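Local atomic coordinates of NAD(P)H dehydrogenase (quinone) (Mycobacterium tuberculosis, PDB entry 1XDI), a protein that probably catalyses the FAD-dependent reduction of quinones such as menadione by NADH or NADPH and may raise resistance to reactive oxygen intermediates. Residues L322-V327 / R350-T355; H216-E221 / P360-V365; D302-T307 / V344-L349. All coordinates share one frame; numbering follows the deposited sequence.

Contact 1 of 3, residues L322-V327 / R350-T355; sequences LPLASV and RTVAAT. With FAD (flavin-adenine dinucleotide), chain C.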
loop_
_atom_site.group_PDB
_atom_site.type_symbol
_atom_site.label_atom_id
_atom_site.label_comp_id
_atom_site.label_asym_id
_atom_site.label_seq_id
_atom_site.Cartn_x
_atom_site.Cartn_y
_atom_site.Cartn_z
ATOM N N LEU A 322 -22.580 -1.235 17.649
ATOM C CA LEU A 322 -22.992 -2.575 17.144
ATOM C C LEU A 322 -22.942 -3.672 18.210
ATOM O O LEU A 322 -21.914 -3.878 18.859
ATOM C CB LEU A 322 -22.089 -3.046 16.042
ATOM C CG LEU A 322 -22.589 -2.923 14.621
ATOM C CD1 LEU A 322 -21.715 -3.800 13.786
ATOM C CD2 LEU A 322 -23.974 -3.353 14.506
ATOM N N PRO A 323 -24.028 -4.447 18.363
ATOM C CA PRO A 323 -23.933 -5.479 19.404
ATOM C C PRO A 323 -23.212 -6.770 18.979
ATOM O O PRO A 323 -23.824 -7.798 18.787
ATOM C CB PRO A 323 -25.387 -5.717 19.779
ATOM C CG PRO A 323 -26.154 -5.317 18.536
ATOM C CD PRO A 323 -25.222 -4.662 17.542
ATOM N N LEU A 324 -21.914 -6.676 18.750
ATOM C CA LEU A 324 -21.102 -7.830 18.446
ATOM C C LEU A 324 -19.979 -7.597 19.453
ATOM O O LEU A 324 -19.685 -6.480 19.847
ATOM C CB LEU A 324 -20.569 -7.847 17.008
ATOM C CG LEU A 324 -21.476 -8.109 15.765
ATOM C CD1 LEU A 324 -20.593 -8.271 14.529
ATOM C CD2 LEU A 324 -22.351 -9.366 15.890
ATOM N N ALA A 325 -19.388 -8.680 19.913
ATOM C CA ALA A 325 -18.324 -8.622 20.886
ATOM C C ALA A 325 -17.059 -8.076 20.186
ATOM O O ALA A 325 -16.315 -7.271 20.766
ATOM C CB ALA A 325 -18.106 -10.025 21.465
ATOM N N SER A 326 -16.835 -8.501 18.938
ATOM C CA SER A 326 -15.682 -8.036 18.176
ATOM C C SER A 326 -15.719 -6.521 18.074
ATOM O O SER A 326 -14.680 -5.902 18.202
ATOM C CB SER A 326 -15.642 -8.656 16.795
ATOM O OG SER A 326 -16.765 -8.299 16.037
ATOM N N VAL A 327 -16.894 -5.919 17.892
ATOM C CA VAL A 327 -16.960 -4.475 17.855
ATOM C C VAL A 327 -16.703 -3.883 19.265
ATOM O O VAL A 327 -16.089 -2.809 19.418
ATOM C CB VAL A 327 -18.330 -3.986 17.330
ATOM C CG1 VAL A 327 -18.414 -2.473 17.411
ATOM C CG2 VAL A 327 -18.507 -4.427 15.899
ATOM N N ARG A 350 -18.224 -0.127 8.101
ATOM C CA ARG A 350 -18.215 -1.041 7.005
ATOM C C ARG A 350 -16.977 -1.914 6.901
ATOM O O ARG A 350 -16.675 -2.485 5.842
ATOM C CB ARG A 350 -18.528 -0.284 5.718
ATOM C CG ARG A 350 -20.044 0.072 5.599
ATOM C CD ARG A 350 -20.834 -1.238 5.757
ATOM N NE ARG A 350 -22.299 -1.146 5.768
ATOM C CZ ARG A 350 -23.079 -2.023 6.424
ATOM N NH1 ARG A 350 -22.519 -3.029 7.117
ATOM N NH2 ARG A 350 -24.413 -1.924 6.378
ATOM N N THR A 351 -16.250 -2.045 8.004
ATOM C CA THR A 351 -15.089 -2.930 8.008
ATOM C C THR A 351 -15.405 -4.078 8.972
ATOM O O THR A 351 -14.796 -5.131 8.919
ATOM C CB THR A 351 -13.792 -2.203 8.431
ATOM O OG1 THR A 351 -13.974 -1.616 9.723
ATOM C CG2 THR A 351 -13.399 -1.143 7.407
ATOM N N VAL A 352 -16.373 -3.866 9.856
ATOM C CA VAL A 352 -16.815 -4.903 10.783
ATOM C C VAL A 352 -17.207 -6.130 9.988
ATOM O O VAL A 352 -17.919 -5.998 8.982
ATOM C CB VAL A 352 -18.081 -4.480 11.537
ATOM C CG1 VAL A 352 -18.620 -5.614 12.388
ATOM C CG2 VAL A 352 -17.791 -3.333 12.357
ATOM N N ALA A 353 -16.765 -7.311 10.425
ATOM C CA ALA A 353 -17.069 -8.592 9.757
ATOM C C ALA A 353 -18.063 -9.214 10.699
ATOM O O ALA A 353 -17.827 -9.210 11.895
ATOM C CB ALA A 353 -15.844 -9.467 9.681
ATOM N N ALA A 354 -19.183 -9.729 10.204
ATOM C CA ALA A 354 -20.143 -10.300 11.133
ATOM C C ALA A 354 -20.760 -11.614 10.606
ATOM O O ALA A 354 -21.098 -11.727 9.404
ATOM C CB ALA A 354 -21.204 -9.268 11.404
ATOM N N THR A 355 -20.886 -12.618 11.473
ATOM C CA THR A 355 -21.470 -13.858 11.004
ATOM C C THR A 355 -22.649 -14.270 11.850
ATOM O O THR A 355 -22.696 -13.926 13.018
ATOM C CB THR A 355 -20.485 -15.025 11.034
ATOM O OG1 THR A 355 -20.824 -15.870 12.134
ATOM C CG2 THR A 355 -19.026 -14.560 11.186
HETATM P PA FAD C . -20.829 -7.494 28.225
HETATM O O1A FAD C . -22.349 -7.599 28.188
HETATM O O2A FAD C . -20.054 -8.659 27.613
HETATM O O5B FAD C . -20.486 -7.335 29.701
HETATM C C5B FAD C . -20.365 -6.120 30.444
HETATM C C4B FAD C . -20.170 -6.705 31.827
HETATM O O4B FAD C . -19.965 -5.710 32.797
HETATM C C3B FAD C . -21.349 -7.636 32.439
HETATM O O3B FAD C . -21.143 -9.035 32.241
HETATM C C2B FAD C . -21.442 -7.276 33.846
HETATM O O2B FAD C . -20.933 -8.182 34.828
HETATM C C1B FAD C . -20.688 -5.979 33.992
HETATM N N9A FAD C . -21.395 -4.853 34.461
HETATM C C8A FAD C . -22.627 -4.300 34.174
HETATM N N7A FAD C . -22.901 -3.233 34.878
HETATM C C5A FAD C . -21.805 -3.063 35.672
HETATM C C6A FAD C . -21.444 -2.130 36.658
HETATM N N6A FAD C . -22.228 -1.132 37.012
HETATM N N1A FAD C . -20.218 -2.276 37.274
HETATM C C2A FAD C . -19.381 -3.274 36.951
HETATM N N3A FAD C . -19.657 -4.236 35.990
HETATM C C4A FAD C . -20.950 -3.997 35.420
HETATM N N1 FAD C . -21.225 -11.081 19.452
HETATM C C2 FAD C . -20.305 -11.580 18.571
HETATM O O2 FAD C . -19.334 -10.900 18.190
HETATM N N3 FAD C . -20.466 -12.863 18.101
HETATM C C4 FAD C . -21.474 -13.722 18.441
HETATM O O4 FAD C . -21.499 -14.851 17.952
HETATM C C4X FAD C . -22.368 -13.230 19.296
HETATM N N5 FAD C . -23.421 -14.112 19.670
HETATM C C5X FAD C . -24.372 -13.592 20.585
HETATM C C6 FAD C . -25.440 -14.402 21.030
HETATM C C7 FAD C . -26.425 -13.936 21.942
HETATM C C7M FAD C . -27.567 -14.875 22.401
HETATM C C8 FAD C . -26.322 -12.590 22.400
HETATM C C8M FAD C . -27.329 -11.978 23.360
HETATM C C9 FAD C . -25.293 -11.785 22.005
HETATM C C9A FAD C . -24.304 -12.233 21.136
HETATM N N10 FAD C . -23.160 -11.419 20.681
HETATM C C10 FAD C . -22.232 -11.906 19.805
HETATM C "C1'" FAD C . -23.062 -10.122 21.234
HETATM C "C2'" FAD C . -21.924 -9.914 22.189
HETATM O "O2'" FAD C . -22.017 -10.920 23.258
HETATM C "C3'" FAD C . -21.928 -8.543 22.806
HETATM O "O3'" FAD C . -21.661 -7.608 21.794
HETATM C "C4'" FAD C . -20.843 -8.294 23.836
HETATM O "O4'" FAD C . -21.197 -9.267 24.890
HETATM C "C5'" FAD C . -20.850 -7.029 24.543
HETATM O "O5'" FAD C . -19.698 -6.962 25.371
HETATM P P FAD C . -19.438 -5.832 26.416
HETATM O O1P FAD C . -18.138 -6.097 26.912
HETATM O O2P FAD C . -19.710 -4.466 25.918
HETATM O O3P FAD C . -20.532 -6.166 27.451
HETATM O O HOH W 1 -15.845 -8.268 13.723
#
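V352 offers its CG1 methyl to three side chains of 322-327. L322 meets it tip to tip, CD1 to CG1 at 3.9 Å. V327 crosses V352 at about a right angle, its CG2 lying 3.7 Å from V352 CG1 and almost as near V352 CG2. L324 completes the group, its CD1 also 3.9 Å from V352 CG1. In V352, CG1 stands anti to the backbone N (chi1 174°), which brings this branch to the three partners.

L324 is forked between protein and cofactor. A chi1 of -71° sets its CG beside the backbone N; of the two branches beyond, CD1 touches A354 CB, while CD2 lies 4.0 Å from FAD C2. Beside this apolar group a water lies within hydrogen-bonding distance of both S326 OG and A353 O, 2.9 Å from A353 O, and so links S326 of the helix to A353.

L324 is the N-cap residue of helix 325-339, and the first helical amide faces the flavin: A325 N donates to FAD O2 at 2.8 Å and to FAD N1 at 3.1 Å. Y450 of the second subunit packs on A325, and its O also bonds the FAD. The positive end of the helix would be expected to stabilise negative charge building up at N1 and O2 on reduction. A helix N-terminus directed at the flavin pyrimidine edge is characteristic of the FAD site in the pyridine nucleotide-disulfide oxidoreductase fold, here set against the first strand of the dimerisation domain.

Contact 2 of 3, residues H216-E221 / P360-V365; sequences HVLPYE and PEIAAV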
loop_
_atom_site.group_PDB
_atom_site.type_symbol
_atom_site.label_atom_id
_atom_site.label_comp_id
_atom_site.label_asym_id
_atom_site.label_seq_id
_atom_site.Cartn_x
_atom_site.Cartn_y
_atom_site.Cartn_z
ATOM N N HIS A 216 -38.995 -13.186 7.377
ATOM C CA HIS A 216 -38.220 -14.409 7.584
ATOM C C HIS A 216 -37.874 -14.658 9.032
ATOM O O HIS A 216 -37.876 -13.747 9.860
ATOM C CB HIS A 216 -36.872 -14.320 6.843
ATOM C CG HIS A 216 -36.972 -14.050 5.367
ATOM N ND1 HIS A 216 -37.644 -12.963 4.833
ATOM C CD2 HIS A 216 -36.406 -14.698 4.316
ATOM C CE1 HIS A 216 -37.484 -12.958 3.519
ATOM N NE2 HIS A 216 -36.736 -14.000 3.182
ATOM N N VAL A 217 -37.532 -15.904 9.312
ATOM C CA VAL A 217 -37.091 -16.276 10.647
ATOM C C VAL A 217 -35.832 -15.468 10.860
ATOM O O VAL A 217 -35.646 -14.851 11.899
ATOM C CB VAL A 217 -36.651 -17.722 10.721
ATOM C CG1 VAL A 217 -35.962 -17.965 12.069
ATOM C CG2 VAL A 217 -37.829 -18.650 10.521
ATOM N N LEU A 218 -34.962 -15.484 9.848
ATOM C CA LEU A 218 -33.694 -14.756 9.869
ATOM C C LEU A 218 -33.712 -13.714 8.775
ATOM O O LEU A 218 -33.330 -14.001 7.646
ATOM C CB LEU A 218 -32.536 -15.716 9.589
ATOM C CG LEU A 218 -31.057 -15.376 9.775
ATOM C CD1 LEU A 218 -30.285 -15.845 8.565
ATOM C CD2 LEU A 218 -30.877 -13.914 10.012
ATOM N N PRO A 219 -34.194 -12.505 9.066
ATOM C CA PRO A 219 -34.172 -11.539 7.977
ATOM C C PRO A 219 -32.700 -11.279 7.852
ATOM O O PRO A 219 -32.004 -11.288 8.852
ATOM C CB PRO A 219 -34.928 -10.350 8.556
ATOM C CG PRO A 219 -34.582 -10.395 9.953
ATOM C CD PRO A 219 -34.633 -11.872 10.316
ATOM N N TYR A 220 -32.217 -11.062 6.640
ATOM C CA TYR A 220 -30.798 -10.848 6.442
ATOM C C TYR A 220 -30.493 -9.939 5.261
ATOM O O TYR A 220 -31.126 -10.017 4.245
ATOM C CB TYR A 220 -30.105 -12.209 6.299
ATOM C CG TYR A 220 -28.600 -12.110 6.430
ATOM C CD1 TYR A 220 -28.004 -11.731 7.650
ATOM C CD2 TYR A 220 -27.784 -12.222 5.295
ATOM C CE1 TYR A 220 -26.660 -11.445 7.722
ATOM C CE2 TYR A 220 -26.427 -11.941 5.355
ATOM C CZ TYR A 220 -25.868 -11.543 6.560
ATOM O OH TYR A 220 -24.548 -11.189 6.555
ATOM N N GLU A 221 -29.500 -9.077 5.407
ATOM C CA GLU A 221 -29.140 -8.110 4.356
ATOM C C GLU A 221 -28.939 -8.664 2.954
ATOM O O GLU A 221 -29.544 -8.199 2.005
ATOM C CB GLU A 221 -27.881 -7.294 4.760
ATOM C CG GLU A 221 -27.847 -5.823 4.243
ATOM C CD GLU A 221 -27.140 -4.833 5.253
ATOM O OE1 GLU A 221 -25.946 -5.056 5.664
ATOM O OE2 GLU A 221 -27.789 -3.814 5.636
ATOM N N PRO A 360 -25.864 -23.706 7.160
ATOM C CA PRO A 360 -24.502 -23.151 7.195
ATOM C C PRO A 360 -24.372 -21.776 7.831
ATOM O O PRO A 360 -25.362 -21.105 8.108
ATOM C CB PRO A 360 -24.134 -23.068 5.728
ATOM C CG PRO A 360 -25.495 -22.815 5.064
ATOM C CD PRO A 360 -26.332 -23.827 5.765
ATOM N N GLU A 361 -23.116 -21.364 8.028
ATOM C CA GLU A 361 -22.772 -20.068 8.571
ATOM C C GLU A 361 -22.906 -19.012 7.449
ATOM O O GLU A 361 -22.828 -19.304 6.248
ATOM C CB GLU A 361 -21.322 -20.091 9.090
ATOM C CG GLU A 361 -21.101 -20.754 10.467
ATOM C CD GLU A 361 -19.620 -20.755 10.951
ATOM O OE1 GLU A 361 -18.808 -19.945 10.435
ATOM O OE2 GLU A 361 -19.276 -21.550 11.864
ATOM N N ILE A 362 -23.124 -17.774 7.857
ATOM C CA ILE A 362 -23.195 -16.670 6.943
ATOM C C ILE A 362 -22.370 -15.533 7.529
ATOM O O ILE A 362 -22.594 -15.127 8.660
ATOM C CB ILE A 362 -24.608 -16.209 6.801
ATOM C CG1 ILE A 362 -25.490 -17.433 6.620
ATOM C CG2 ILE A 362 -24.721 -15.217 5.625
ATOM C CD1 ILE A 362 -26.869 -17.104 6.148
ATOM N N ALA A 363 -21.388 -15.056 6.771
ATOM C CA ALA A 363 -20.545 -13.924 7.186
ATOM C C ALA A 363 -20.519 -12.900 6.047
ATOM O O ALA A 363 -20.575 -13.258 4.863
ATOM C CB ALA A 363 -19.099 -14.394 7.500
ATOM N N ALA A 364 -20.437 -11.630 6.419
ATOM C CA ALA A 364 -20.363 -10.569 5.442
ATOM C C ALA A 364 -19.464 -9.440 5.957
ATOM O O ALA A 364 -19.158 -9.401 7.161
ATOM C CB ALA A 364 -21.689 -10.062 5.187
ATOM N N VAL A 365 -19.035 -8.544 5.047
ATOM C CA VAL A 365 -18.190 -7.375 5.377
ATOM C C VAL A 365 -18.325 -6.340 4.266
ATOM O O VAL A 365 -18.370 -6.695 3.080
ATOM C CB VAL A 365 -16.657 -7.633 5.367
ATOM C CG1 VAL A 365 -16.008 -6.870 6.480
ATOM C CG2 VAL A 365 -16.342 -9.099 5.348
#
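Y220 lays the outer part of its ring alongside I362, with CE2 3.7 Å and CZ 4.0 Å from I362 CG2; the methyl approaches the ring obliquely. The two side chains slide past each other in opposite directions. A chi1 of -166° sets Y220 CG anti to the backbone N, on the side of the carbonyl carbon, and the ring beyond it meets I362. Farther out, the phenol OH comes 3.4 Å from A364 CB, so the tyrosine spans two strand residues. L218 adds a looser contact, its CD1 4.4 Å from I362 CD1.

I362 and A364 point toward the loop and A363 away from it, the usual alternation along a strand. A363 therefore packs on helix 423-436, whereas I362 lies against A225 and L229 of helix 223-235 as well as Y220. V356 of the adjoining strand also touches the tyrosine. No hydrogen bond joins the two segments; the contact is apolar apart from the phenol oxygen. It sets the loop between strand 208-211 and helix 223-235, part of what is by family the NAD(P)H-binding Rossmann domain, on one face of the antiparallel sheet of the dimerisation domain, an interdomain junction of this flavoprotein fold.

Contact 3 of 3, residues D302-T307 / V344-L349; sequences DRVSRT and VSPIRL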
loop_
_atom_site.group_PDB
_atom_site.type_symbol
_atom_site.label_atom_id
_atom_site.label_comp_id
_atom_site.label_asym_id
_atom_site.label_seq_id
_atom_site.Cartn_x
_atom_site.Cartn_y
_atom_site.Cartn_z
ATOM N N ASP A 302 -18.221 8.257 20.722
ATOM C CA ASP A 302 -17.408 8.707 19.591
ATOM C C ASP A 302 -17.084 7.612 18.623
ATOM O O ASP A 302 -17.543 6.471 18.739
ATOM C CB ASP A 302 -16.060 9.205 20.113
ATOM C CG ASP A 302 -15.852 10.584 19.806
ATOM O OD1 ASP A 302 -16.592 11.014 18.908
ATOM O OD2 ASP A 302 -14.994 11.219 20.434
ATOM N N ARG A 303 -16.199 7.978 17.709
ATOM C CA ARG A 303 -15.710 7.082 16.684
ATOM C C ARG A 303 -14.349 6.727 17.298
ATOM O O ARG A 303 -13.640 5.795 16.857
ATOM C CB ARG A 303 -15.557 7.865 15.385
ATOM C CG ARG A 303 -16.154 7.237 14.127
ATOM C CD ARG A 303 -15.590 8.039 12.940
ATOM N NE ARG A 303 -15.421 9.466 13.317
ATOM C CZ ARG A 303 -14.361 10.238 13.026
ATOM N NH1 ARG A 303 -13.333 9.752 12.343
ATOM N NH2 ARG A 303 -14.343 11.511 13.410
ATOM N N VAL A 304 -14.030 7.486 18.350
ATOM C CA VAL A 304 -12.801 7.316 19.094
ATOM C C VAL A 304 -13.130 6.870 20.543
ATOM O O VAL A 304 -12.318 6.895 21.462
ATOM C CB VAL A 304 -11.943 8.612 18.878
ATOM C CG1 VAL A 304 -11.048 8.990 20.056
ATOM C CG2 VAL A 304 -11.075 8.340 17.674
ATOM N N SER A 305 -14.358 6.370 20.680
ATOM C CA SER A 305 -14.912 5.830 21.929
ATOM C C SER A 305 -15.113 6.779 23.082
ATOM O O SER A 305 -15.283 6.329 24.221
ATOM C CB SER A 305 -14.080 4.649 22.414
ATOM O OG SER A 305 -14.080 3.609 21.443
ATOM N N ARG A 306 -15.117 8.088 22.844
ATOM C CA ARG A 306 -15.335 8.903 24.012
ATOM C C ARG A 306 -16.692 9.530 24.176
ATOM O O ARG A 306 -17.400 9.799 23.211
ATOM C CB ARG A 306 -14.233 9.941 24.178
ATOM C CG ARG A 306 -14.128 10.831 23.126
ATOM C CD ARG A 306 -12.788 11.444 23.087
ATOM N NE ARG A 306 -12.909 12.132 21.845
ATOM C CZ ARG A 306 -12.388 13.296 21.564
ATOM N NH1 ARG A 306 -11.646 13.922 22.484
ATOM N NH2 ARG A 306 -12.689 13.838 20.384
ATOM N N THR A 307 -17.060 9.664 25.441
ATOM C CA THR A 307 -18.324 10.249 25.786
ATOM C C THR A 307 -18.157 11.771 25.728
ATOM O O THR A 307 -17.078 12.306 25.464
ATOM C CB THR A 307 -18.755 9.861 27.198
ATOM O OG1 THR A 307 -17.828 10.415 28.133
ATOM C CG2 THR A 307 -18.742 8.368 27.363
ATOM N N VAL A 344 -4.002 6.379 16.506
ATOM C CA VAL A 344 -5.423 6.051 16.578
ATOM C C VAL A 344 -6.151 6.051 15.250
ATOM O O VAL A 344 -6.061 7.014 14.530
ATOM C CB VAL A 344 -6.217 7.052 17.456
ATOM C CG1 VAL A 344 -7.635 6.573 17.569
ATOM C CG2 VAL A 344 -5.620 7.194 18.798
ATOM N N SER A 345 -6.928 5.009 14.974
ATOM C CA SER A 345 -7.724 4.921 13.754
ATOM C C SER A 345 -9.198 4.681 14.081
ATOM O O SER A 345 -9.584 3.548 14.386
ATOM C CB SER A 345 -7.294 3.724 12.897
ATOM O OG SER A 345 -5.889 3.523 12.866
ATOM N N PRO A 346 -10.062 5.700 13.983
ATOM C CA PRO A 346 -11.503 5.453 14.297
ATOM C C PRO A 346 -12.115 4.156 13.694
ATOM O O PRO A 346 -11.728 3.740 12.601
ATOM C CB PRO A 346 -12.206 6.695 13.754
ATOM C CG PRO A 346 -11.082 7.782 13.774
ATOM C CD PRO A 346 -9.815 7.053 13.437
ATOM N N ILE A 347 -13.060 3.511 14.390
ATOM C CA ILE A 347 -13.689 2.285 13.855
ATOM C C ILE A 347 -14.573 2.730 12.653
ATOM O O ILE A 347 -15.247 3.754 12.726
ATOM C CB ILE A 347 -14.645 1.536 14.885
ATOM C CG1 ILE A 347 -14.095 1.522 16.302
ATOM C CG2 ILE A 347 -14.731 0.098 14.578
ATOM C CD1 ILE A 347 -14.230 2.929 17.081
ATOM N N ARG A 348 -14.546 1.978 11.553
ATOM C CA ARG A 348 -15.371 2.256 10.375
ATOM C C ARG A 348 -16.409 1.133 10.380
ATOM O O ARG A 348 -16.044 -0.026 10.287
ATOM C CB ARG A 348 -14.549 2.141 9.073
ATOM C CG ARG A 348 -13.608 3.325 8.730
ATOM C CD ARG A 348 -12.236 2.864 8.243
ATOM N NE ARG A 348 -12.140 2.431 6.851
ATOM C CZ ARG A 348 -11.327 1.444 6.438
ATOM N NH1 ARG A 348 -10.566 0.783 7.306
ATOM N NH2 ARG A 348 -11.223 1.124 5.148
ATOM N N LEU A 349 -17.692 1.447 10.469
ATOM C CA LEU A 349 -18.679 0.382 10.472
ATOM C C LEU A 349 -18.599 -0.590 9.276
ATOM O O LEU A 349 -18.880 -1.770 9.417
ATOM C CB LEU A 349 -20.099 0.947 10.528
ATOM C CG LEU A 349 -20.645 1.702 11.736
ATOM C CD1 LEU A 349 -20.613 0.805 12.966
ATOM C CD2 LEU A 349 -19.801 3.046 11.909
#
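R303 O receives two groups from the facing segment: I347 N donates a weak hydrogen bond at 3.4 Å with an N-H...O angle of 150°, and P346 CA makes a CA-H...O contact, also at 3.4 Å.

Around this meeting point P346 meets two side chains. The R303 chain crosses its ring obliquely: it is bent at chi3 (-34°), the torsion that places NE, its CD passes P346 CB at 3.7 Å and its NH1 lies 3.3 Å from P346 CG. Next to it, V304 lies side by side with P346, both pointing the same way, and its CG2 is 3.9 Å from P346 CG. That methyl also meets V344 CG1 at 3.9 Å, where the two valines cross at about a right angle.

S305 gives its OG to Q331 O of helix 325-339, and its backbone bonds A314 of strand 312-314. V304 packs on H338 and I347 on I334 of that helix. The third subunit also reaches this contact: its G341 touches R303 and V304, and its backbone bonds V344. The two loops thus pack together beside helix 325-339 and the edge strand 312-314 of the parallel sheet, at a boundary between subunits.

In the fold
In chain order the segments run 216-221, 302-307, 322-327, 344-349, 350-355, 360-365: contacts 1 and 3 interlock, and both lie within the loop closed by contact 2. Contact 1 is in the middle, its centre 13 Å from that of contact 2 and 14 Å from that of contact 3; the centres of contacts 2 and 3 are 26 Å apart. Strands 353-356 and 361-366, neighbours in one antiparallel sheet, tie contacts 1 and 2 through the A354-A364 backbone pairing, while residues 344-355 run unbroken from contact 3 into contact 1. Contacts 1 and 2 join the FAD-binding and probable NAD(P)H-binding parts to the dimerisation-domain sheet; contact 3 packs two loops at the subunit boundary.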